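Local coordinates for protein CsoZ (Staphylococcus aureus, PDB 6FF1) that probably acts as a small copper metallochaperone of the heavy-metal-associated domain family, taking part in bacterial copper homeostasis, at residues Asn5-Ala10 / Ala51-Ile56; Glu23-Met28 / Gly41-Ser46; Lys58-Tyr61 / Lys66-Phe69. All coordinates share one frame; numbering follows the deposited sequence. Where two conformers were deposited one is given.

Interaction 1: Asn5-Ala10 / Ala51-Ile56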
loop_
_atom_site.group_PDB
_atom_site.type_symbol
_atom_site.label_atom_id
_atom_site.label_comp_id
_atom_site.label_asym_id
_atom_site.label_seq_id
_atom_site.Cartn_x
_atom_site.Cartn_y
_atom_site.Cartn_z
ATOM N N ASN A 5 -5.113 4.780 6.482
ATOM C CA ASN A 5 -5.887 4.865 5.238
ATOM C C ASN A 5 -6.154 3.492 4.683
ATOM O O ASN A 5 -5.332 2.554 4.833
ATOM C CB ASN A 5 -5.125 5.599 4.150
ATOM C CG ASN A 5 -5.108 7.058 4.274
ATOM O OD1 ASN A 5 -4.435 7.625 5.114
ATOM N ND2 ASN A 5 -5.858 7.715 3.379
ATOM N N THR A 6 -7.286 3.392 4.016
ATOM C CA THR A 6 -7.578 2.278 3.111
ATOM C C THR A 6 -7.429 2.800 1.715
ATOM O O THR A 6 -8.057 3.784 1.352
ATOM C CB THR A 6 -8.954 1.716 3.368
ATOM O OG1 THR A 6 -9.059 1.317 4.734
ATOM C CG2 THR A 6 -9.228 0.545 2.423
ATOM N N ILE A 7 -6.557 2.184 0.962
ATOM C CA ILE A 7 -6.272 2.525 -0.414
ATOM C C ILE A 7 -6.909 1.471 -1.289
ATOM O O ILE A 7 -6.657 0.258 -1.071
ATOM C CB ILE A 7 -4.778 2.631 -0.679
ATOM C CG1 ILE A 7 -4.120 3.607 0.291
ATOM C CG2 ILE A 7 -4.536 2.967 -2.118
ATOM C CD1 ILE A 7 -2.605 3.562 0.292
ATOM N N TYR A 8 -7.713 1.888 -2.246
ATOM C CA TYR A 8 -8.481 0.959 -3.063
ATOM C C TYR A 8 -7.781 0.751 -4.374
ATOM O O TYR A 8 -7.757 1.604 -5.242
ATOM C CB TYR A 8 -9.892 1.486 -3.267
ATOM C CG TYR A 8 -10.675 1.531 -1.993
ATOM C CD1 TYR A 8 -10.522 2.604 -1.096
ATOM C CD2 TYR A 8 -11.537 0.496 -1.647
ATOM C CE1 TYR A 8 -11.232 2.630 0.091
ATOM C CE2 TYR A 8 -12.261 0.574 -0.468
ATOM C CZ TYR A 8 -12.090 1.631 0.386
ATOM O OH TYR A 8 -12.820 1.690 1.570
ATOM N N THR A 9 -7.087 -0.369 -4.463
ATOM C CA THR A 9 -6.262 -0.667 -5.634
ATOM C C THR A 9 -7.001 -1.535 -6.620
ATOM O O THR A 9 -8.007 -2.175 -6.282
ATOM C CB THR A 9 -4.947 -1.331 -5.296
ATOM O OG1 THR A 9 -5.154 -2.692 -4.952
ATOM C CG2 THR A 9 -4.234 -0.601 -4.182
ATOM N N ALA A 10 -6.438 -1.633 -7.811
ATOM C CA ALA A 10 -6.824 -2.573 -8.830
ATOM C C ALA A 10 -5.557 -3.091 -9.470
ATOM O O ALA A 10 -4.568 -2.349 -9.634
ATOM C CB ALA A 10 -7.719 -1.881 -9.844
ATOM N N ALA A 51 6.597 9.066 5.824
ATOM C CA ALA A 51 5.666 8.417 4.900
ATOM C C ALA A 51 4.445 9.315 4.776
ATOM O O ALA A 51 4.063 9.970 5.730
ATOM C CB ALA A 51 5.284 7.028 5.430
ATOM N N ASN A 52 3.822 9.290 3.608
ATOM C CA ASN A 52 2.589 9.981 3.426
ATOM C C ASN A 52 1.797 9.252 2.379
ATOM O O ASN A 52 2.303 8.352 1.723
ATOM C CB ASN A 52 2.798 11.457 3.069
ATOM C CG ASN A 52 3.760 11.631 1.944
ATOM O OD1 ASN A 52 3.532 11.234 0.809
ATOM N ND2 ASN A 52 4.886 12.260 2.277
ATOM N N LEU A 53 0.538 9.623 2.233
ATOM C CA LEU A 53 -0.310 8.879 1.302
ATOM C C LEU A 53 0.282 8.913 -0.072
ATOM O O LEU A 53 0.282 7.922 -0.816
ATOM C CB LEU A 53 -1.718 9.436 1.332
ATOM C CG LEU A 53 -2.726 8.697 0.490
ATOM C CD1 LEU A 53 -2.866 7.289 0.936
ATOM C CD2 LEU A 53 -4.073 9.399 0.522
ATOM N N ASN A 54 0.739 10.096 -0.518
ATOM C CA ASN A 54 1.247 10.189 -1.843
ATOM C C ASN A 54 2.419 9.259 -2.128
ATOM O O ASN A 54 2.541 8.689 -3.213
ATOM C CB ASN A 54 1.613 11.635 -2.223
ATOM C CG ASN A 54 0.399 12.482 -2.510
ATOM O OD1 ASN A 54 -0.738 12.023 -2.498
ATOM N ND2 ASN A 54 0.648 13.773 -2.702
ATOM N N SER A 55 3.332 9.160 -1.172
ATOM C CA SER A 55 4.527 8.309 -1.387
ATOM C C SER A 55 4.130 6.811 -1.358
ATOM O O SER A 55 4.690 6.043 -2.108
ATOM C CB SER A 55 5.637 8.610 -0.372
ATOM O OG SER A 55 5.281 8.348 0.995
ATOM N N ILE A 56 3.156 6.449 -0.535
ATOM C CA ILE A 56 2.657 5.061 -0.545
ATOM C C ILE A 56 2.006 4.747 -1.870
ATOM O O ILE A 56 2.221 3.722 -2.492
ATOM C CB ILE A 56 1.733 4.871 0.624
ATOM C CG1 ILE A 56 2.484 5.002 1.932
ATOM C CG2 ILE A 56 1.059 3.510 0.544
ATOM C CD1 ILE A 56 1.600 5.129 3.160
#
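Two torsions set up the meeting of Ile7 with Leu53. In Leu53, on the first turn of helix 53-62, CG stands anti to the backbone N (chi1 -176°), which sends both methyl groups toward strand 3-10. In Ile7, CG1 lies beside the backbone N (chi1 -54°), and because the chain stays extended beyond it, CD1 is carried out toward the helix. The two side chains then run alongside one another, pointing opposite ways, with Ile7 CD1 resting 3.8 Å from Leu53 CD1. That same CD1 also meets Ile56, about one helical turn further on, at 3.7 Å from its CG2. One isoleucine methyl is thus shared by two helix residues. Toward the strand's start, the amide of Asn5 lies across the end of Leu53, its ND2 side against the leucine methyls and 3.8 Å from CD2, while its OD1 is hydrogen-bonded to Tyr47 OH. The helix itself begins after Asn52, the N-cap, whose OD1 accepts from Ser55 N at 2.9 Å, the donor tilted 27° from the carbonyl plane. This is one of the helix-on-sheet seams of the ferredoxin-like fold of heavy-metal-associated domains: a central strand, bonded through its backbone to strand 42-47, receives the second helix on one face. Between the two segments the contact rests on van der Waals fit, buried around Ile7 and Ile56 and flanked by the amide of Asn5, which implies that the match of side-chain shapes seats the helix on the strand here.

Interaction 2: Glu23-Met28 / Gly41-Ser46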
loop_
_atom_site.group_PDB
_atom_site.type_symbol
_atom_site.label_atom_id
_atom_site.label_comp_id
_atom_site.label_asym_id
_atom_site.label_seq_id
_atom_site.Cartn_x
_atom_site.Cartn_y
_atom_site.Cartn_z
ATOM N N GLU A 23 5.793 -5.867 1.352
ATOM C CA GLU A 23 7.129 -5.618 1.853
ATOM C C GLU A 23 7.628 -4.227 1.487
ATOM O O GLU A 23 8.166 -3.532 2.343
ATOM C CB GLU A 23 8.089 -6.717 1.321
ATOM C CG GLU A 23 9.479 -6.577 1.839
ATOM C CD GLU A 23 9.722 -7.213 3.221
ATOM O OE1 GLU A 23 8.746 -7.461 3.968
ATOM O OE2 GLU A 23 10.911 -7.481 3.556
ATOM N N ARG A 24 7.456 -3.841 0.243
ATOM C CA ARG A 24 7.898 -2.542 -0.222
ATOM C C ARG A 24 7.210 -1.412 0.546
ATOM O O ARG A 24 7.887 -0.462 0.973
ATOM C CB ARG A 24 7.741 -2.372 -1.703
ATOM C CG ARG A 24 8.689 -3.215 -2.520
ATOM C CD ARG A 24 10.019 -2.501 -2.674
ATOM N NE ARG A 24 9.919 -1.244 -3.362
ATOM C CZ ARG A 24 10.903 -0.397 -3.523
ATOM N NH1 ARG A 24 12.138 -0.724 -3.151
ATOM N NH2 ARG A 24 10.726 0.763 -4.130
ATOM N N ILE A 25 5.892 -1.481 0.707
ATOM C CA ILE A 25 5.231 -0.457 1.450
ATOM C C ILE A 25 5.637 -0.513 2.915
ATOM O O ILE A 25 5.977 0.528 3.537
ATOM C CB ILE A 25 3.722 -0.553 1.309
ATOM C CG1 ILE A 25 3.311 -0.305 -0.147
ATOM C CG2 ILE A 25 3.046 0.412 2.255
ATOM C CD1 ILE A 25 1.820 -0.517 -0.372
ATOM N N SER A 26 5.677 -1.684 3.518
ATOM C CA SER A 26 5.965 -1.814 4.925
ATOM C C SER A 26 7.343 -1.242 5.254
ATOM O O SER A 26 7.532 -0.720 6.327
ATOM C CB SER A 26 6.005 -3.283 5.367
ATOM O OG SER A 26 4.708 -3.813 5.331
ATOM N N ASN A 27 8.281 -1.421 4.379
ATOM C CA ASN A 27 9.651 -0.998 4.616
ATOM C C ASN A 27 9.948 0.454 4.364
ATOM O O ASN A 27 11.043 0.941 4.685
ATOM C CB ASN A 27 10.646 -1.891 3.889
ATOM C CG ASN A 27 10.662 -3.328 4.484
ATOM O OD1 ASN A 27 10.130 -3.580 5.552
ATOM N ND2 ASN A 27 11.216 -4.221 3.740
ATOM N N MET A 28 8.949 1.192 3.868
ATOM C CA MET A 28 9.088 2.623 3.828
ATOM C C MET A 28 9.180 3.147 5.249
ATOM O O MET A 28 8.442 2.739 6.133
ATOM C CB MET A 28 7.873 3.241 3.136
ATOM C CG MET A 28 7.788 2.881 1.699
ATOM S SD MET A 28 6.224 3.472 0.982
ATOM C CE MET A 28 6.425 5.155 1.015
ATOM N N GLY A 41 -8.736 -5.834 -3.211
ATOM C CA GLY A 41 -7.752 -4.855 -3.564
ATOM C C GLY A 41 -7.488 -3.800 -2.517
ATOM O O GLY A 41 -6.706 -2.854 -2.780
ATOM N N GLN A 42 -8.022 -3.901 -1.347
ATOM C CA GLN A 42 -7.838 -2.893 -0.335
ATOM C C GLN A 42 -6.517 -3.058 0.344
ATOM O O GLN A 42 -6.189 -4.130 0.855
ATOM C CB GLN A 42 -8.954 -2.975 0.695
ATOM C CG GLN A 42 -10.283 -2.547 0.059
ATOM C CD GLN A 42 -11.433 -2.715 1.022
ATOM O OE1 GLN A 42 -11.228 -2.671 2.219
ATOM N NE2 GLN A 42 -12.635 -2.871 0.488
ATOM N N VAL A 43 -5.796 -1.936 0.415
ATOM C CA VAL A 43 -4.523 -1.855 1.090
ATOM C C VAL A 43 -4.725 -0.977 2.273
ATOM O O VAL A 43 -5.035 0.222 2.131
ATOM C CB VAL A 43 -3.448 -1.287 0.146
ATOM C CG1 VAL A 43 -2.142 -1.052 0.878
ATOM C CG2 VAL A 43 -3.267 -2.167 -1.060
ATOM N N THR A 44 -4.646 -1.518 3.467
ATOM C CA THR A 44 -4.778 -0.716 4.684
ATOM C C THR A 44 -3.425 -0.461 5.250
ATOM O O THR A 44 -2.619 -1.393 5.393
ATOM C CB THR A 44 -5.646 -1.358 5.785
ATOM O OG1 THR A 44 -5.145 -2.654 6.122
ATOM C CG2 THR A 44 -7.087 -1.475 5.309
ATOM N N VAL A 45 -3.160 0.789 5.596
ATOM C CA VAL A 45 -1.836 1.212 5.983
ATOM C C VAL A 45 -1.957 2.153 7.162
ATOM O O VAL A 45 -2.792 3.027 7.168
ATOM C CB VAL A 45 -1.130 1.863 4.815
ATOM C CG1 VAL A 45 -0.783 0.993 3.672
ATOM C CG2 VAL A 45 -1.853 3.029 4.263
ATOM N N SER A 46 -1.050 2.004 8.128
ATOM C CA SER A 46 -0.850 2.943 9.216
ATOM C C SER A 46 0.540 3.515 9.088
ATOM O O SER A 46 1.526 2.785 8.892
ATOM C CB SER A 46 -0.979 2.261 10.568
ATOM O OG SER A 46 -2.257 1.743 10.698
#
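Ile25 reaches from helix 15-26 to strand 42-47, and the contact can be followed along this one side chain. Its CB is directed at the strand and splits the chain into two arms. The short arm, CG2, meets Val45, approaching to 4.1 Å from CG1 of that valine; the axes of the two side chains are nearly perpendicular. The long arm leaves through CG1, which lies beside the backbone N (chi1 -64°) and acts as a spacer on this side of the contact, although it also passes near CG of Glu59 in the other helix. Extension continues at chi2, 175°, and carries CD1 to the far end, where it faces Val43 tip to tip, 4.2 Å from its CG1. The isoleucine therefore spans two valines that lie two residues apart and point to the same face of the strand. In the ferredoxin-like fold of heavy-metal-associated domains, both helices pack on one face of an antiparallel sheet, and Ile25 belongs to the layer between the helices and the sheet: it also touches Val31 and Val34 of strand 31-36, and Ile56 of helix 53-62. Each valine offers a single methyl, its CG1, to a different arm of Ile25, Val45 to the short one and Val43 to the long one. All three side chains are buried. Through their backbones the same two valines pair with strand 3-10, Val43 with Ile7 and Val45 with Asn5.

Interaction 3: Lys58-Tyr61 / Lys66-Phe69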
loop_
_atom_site.group_PDB
_atom_site.type_symbol
_atom_site.label_atom_id
_atom_site.label_comp_id
_atom_site.label_asym_id
_atom_site.label_seq_id
_atom_site.Cartn_x
_atom_site.Cartn_y
_atom_site.Cartn_z
ATOM N N LYS A 58 2.535 6.227 -4.692
ATOM C CA LYS A 58 3.510 6.180 -5.740
ATOM C C LYS A 58 4.113 4.773 -5.839
ATOM O O LYS A 58 4.363 4.288 -6.934
ATOM C CB LYS A 58 4.586 7.219 -5.493
ATOM C CG LYS A 58 5.723 7.154 -6.493
ATOM C CD LYS A 58 6.764 8.252 -6.327
ATOM C CE LYS A 58 7.746 8.276 -7.493
ATOM N NZ LYS A 58 8.626 7.099 -7.539
ATOM N N GLU A 59 4.375 4.142 -4.709
ATOM C CA GLU A 59 4.908 2.777 -4.751
ATOM C C GLU A 59 3.939 1.807 -5.391
ATOM O O GLU A 59 4.336 0.953 -6.193
ATOM C CB GLU A 59 5.269 2.299 -3.368
ATOM C CG GLU A 59 5.828 0.886 -3.325
ATOM C CD GLU A 59 7.091 0.694 -4.124
ATOM O OE1 GLU A 59 7.911 1.618 -4.218
ATOM O OE2 GLU A 59 7.394 -0.420 -4.607
ATOM N N ILE A 60 2.655 1.985 -5.089
ATOM C CA ILE A 60 1.612 1.170 -5.744
ATOM C C ILE A 60 1.675 1.319 -7.227
ATOM O O ILE A 60 1.626 0.351 -7.969
ATOM C CB ILE A 60 0.274 1.446 -5.110
ATOM C CG1 ILE A 60 0.293 1.028 -3.640
ATOM C CG2 ILE A 60 -0.867 0.782 -5.872
ATOM C CD1 ILE A 60 -0.916 1.533 -2.818
ATOM N N TYR A 61 1.702 2.571 -7.690
ATOM C CA TYR A 61 1.786 2.845 -9.095
ATOM C C TYR A 61 3.089 2.347 -9.727
ATOM O O TYR A 61 3.104 1.834 -10.856
ATOM C CB TYR A 61 1.584 4.350 -9.380
ATOM C CG TYR A 61 0.143 4.671 -9.585
ATOM C CD1 TYR A 61 -0.720 4.672 -8.518
ATOM C CD2 TYR A 61 -0.370 4.870 -10.834
ATOM C CE1 TYR A 61 -2.064 4.881 -8.705
ATOM C CE2 TYR A 61 -1.725 5.114 -11.021
ATOM C CZ TYR A 61 -2.559 5.065 -9.954
ATOM O OH TYR A 61 -3.925 5.227 -10.079
ATOM N N LYS A 66 -3.101 0.272 -10.082
ATOM C CA LYS A 66 -3.882 1.532 -10.104
ATOM C C LYS A 66 -4.631 1.671 -8.825
ATOM O O LYS A 66 -4.814 0.717 -8.080
ATOM C CB LYS A 66 -4.810 1.546 -11.291
ATOM C CG LYS A 66 -4.130 1.341 -12.610
ATOM C CD LYS A 66 -3.230 2.483 -12.980
ATOM C CE LYS A 66 -2.409 2.225 -14.254
ATOM N NZ LYS A 66 -3.328 2.016 -15.401
ATOM N N ILE A 67 -5.138 2.883 -8.619
ATOM C CA ILE A 67 -5.860 3.266 -7.457
ATOM C C ILE A 67 -7.144 3.947 -7.875
ATOM O O ILE A 67 -7.141 4.704 -8.831
ATOM C CB ILE A 67 -5.033 4.144 -6.507
ATOM C CG1 ILE A 67 -3.829 3.344 -6.004
ATOM C CG2 ILE A 67 -5.852 4.647 -5.344
ATOM C CD1 ILE A 67 -2.845 4.206 -5.250
ATOM N N VAL A 68 -8.191 3.669 -7.165
ATOM C CA VAL A 68 -9.412 4.436 -7.235
ATOM C C VAL A 68 -9.299 5.546 -6.222
ATOM O O VAL A 68 -9.231 5.297 -5.041
ATOM C CB VAL A 68 -10.673 3.583 -7.012
ATOM C CG1 VAL A 68 -11.898 4.422 -7.205
ATOM C CG2 VAL A 68 -10.699 2.422 -7.960
ATOM N N PHE A 69 -9.368 6.778 -6.727
ATOM C CA PHE A 69 -9.344 7.948 -5.877
ATOM C C PHE A 69 -10.731 8.497 -5.556
ATOM O O PHE A 69 -10.830 9.357 -4.687
ATOM C CB PHE A 69 -8.495 9.052 -6.522
ATOM C CG PHE A 69 -7.043 8.622 -6.764
ATOM C CD1 PHE A 69 -6.173 8.443 -5.722
ATOM C CD2 PHE A 69 -6.556 8.400 -8.018
ATOM C CE1 PHE A 69 -4.879 8.024 -5.941
ATOM C CE2 PHE A 69 -5.275 7.988 -8.260
ATOM C CZ PHE A 69 -4.422 7.827 -7.201
#
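The phenol ring of Tyr61 has Ile67 CD1 at its edge, in the ring plane and 3.6 Å from CE1, while CG1 of the same isoleucine and CD of Lys66 approach it obliquely. Phe69 presents a face to Ile67, two residues back in the chain: Ile67 CG2 lies 3.6 Å above that ring, offset toward the rim. CE2 of Phe69 comes within 3.6 Å of the Tyr61 hydroxyl. At the end of the phenol, OH accepts a hydrogen bond from Ile67 N, 3.0 Å long with an N-H...acceptor angle of 149°. Lys66 runs transversely to the tyrosine, and the bend at chi2 (-67°) brings its methylene CD to 3.6 Å from Tyr61 CE2. Deeper in, Ile60 CG2 packs 3.9 Å from Ile67 CG1, and Ile60 itself continues inward to Leu21 of helix 15-26. The contact joins the end of helix 53-62 to the short edge strand 66-68, which follows it after a brief turn. Lys66 and Val68 pair through their backbones with Ala10 and Tyr8 of strand 3-10, which leaves the N-H of Ile67 between them facing the other way, where Tyr61 OH takes it. The edge strand is therefore held to the helix by side-chain packing and one hydrogen bond, both supplied in large part by a single tyrosine.

In the fold
From the N terminus, strand 3-10 enters first and waits for its partner until helix 53-62, so interaction 1 closes a long loop. Nested inside that loop is interaction 2, where helix 15-26 meets strand 42-47, with strand 31-36 between them in the chain. Interaction 3 comes after interaction 1 in series and closes a short loop from helix 53-62 to the C-terminal strand 66-68. None of the loops cross. Strand 3-10 sits between strands 42-47 and 66-68, so backbone pairing joins all three contacts through one sheet. The helices are also tied directly, by the Arg24-Glu59 salt bridge and by Ile25 packing on Ile60, linking interactions 2 and 3.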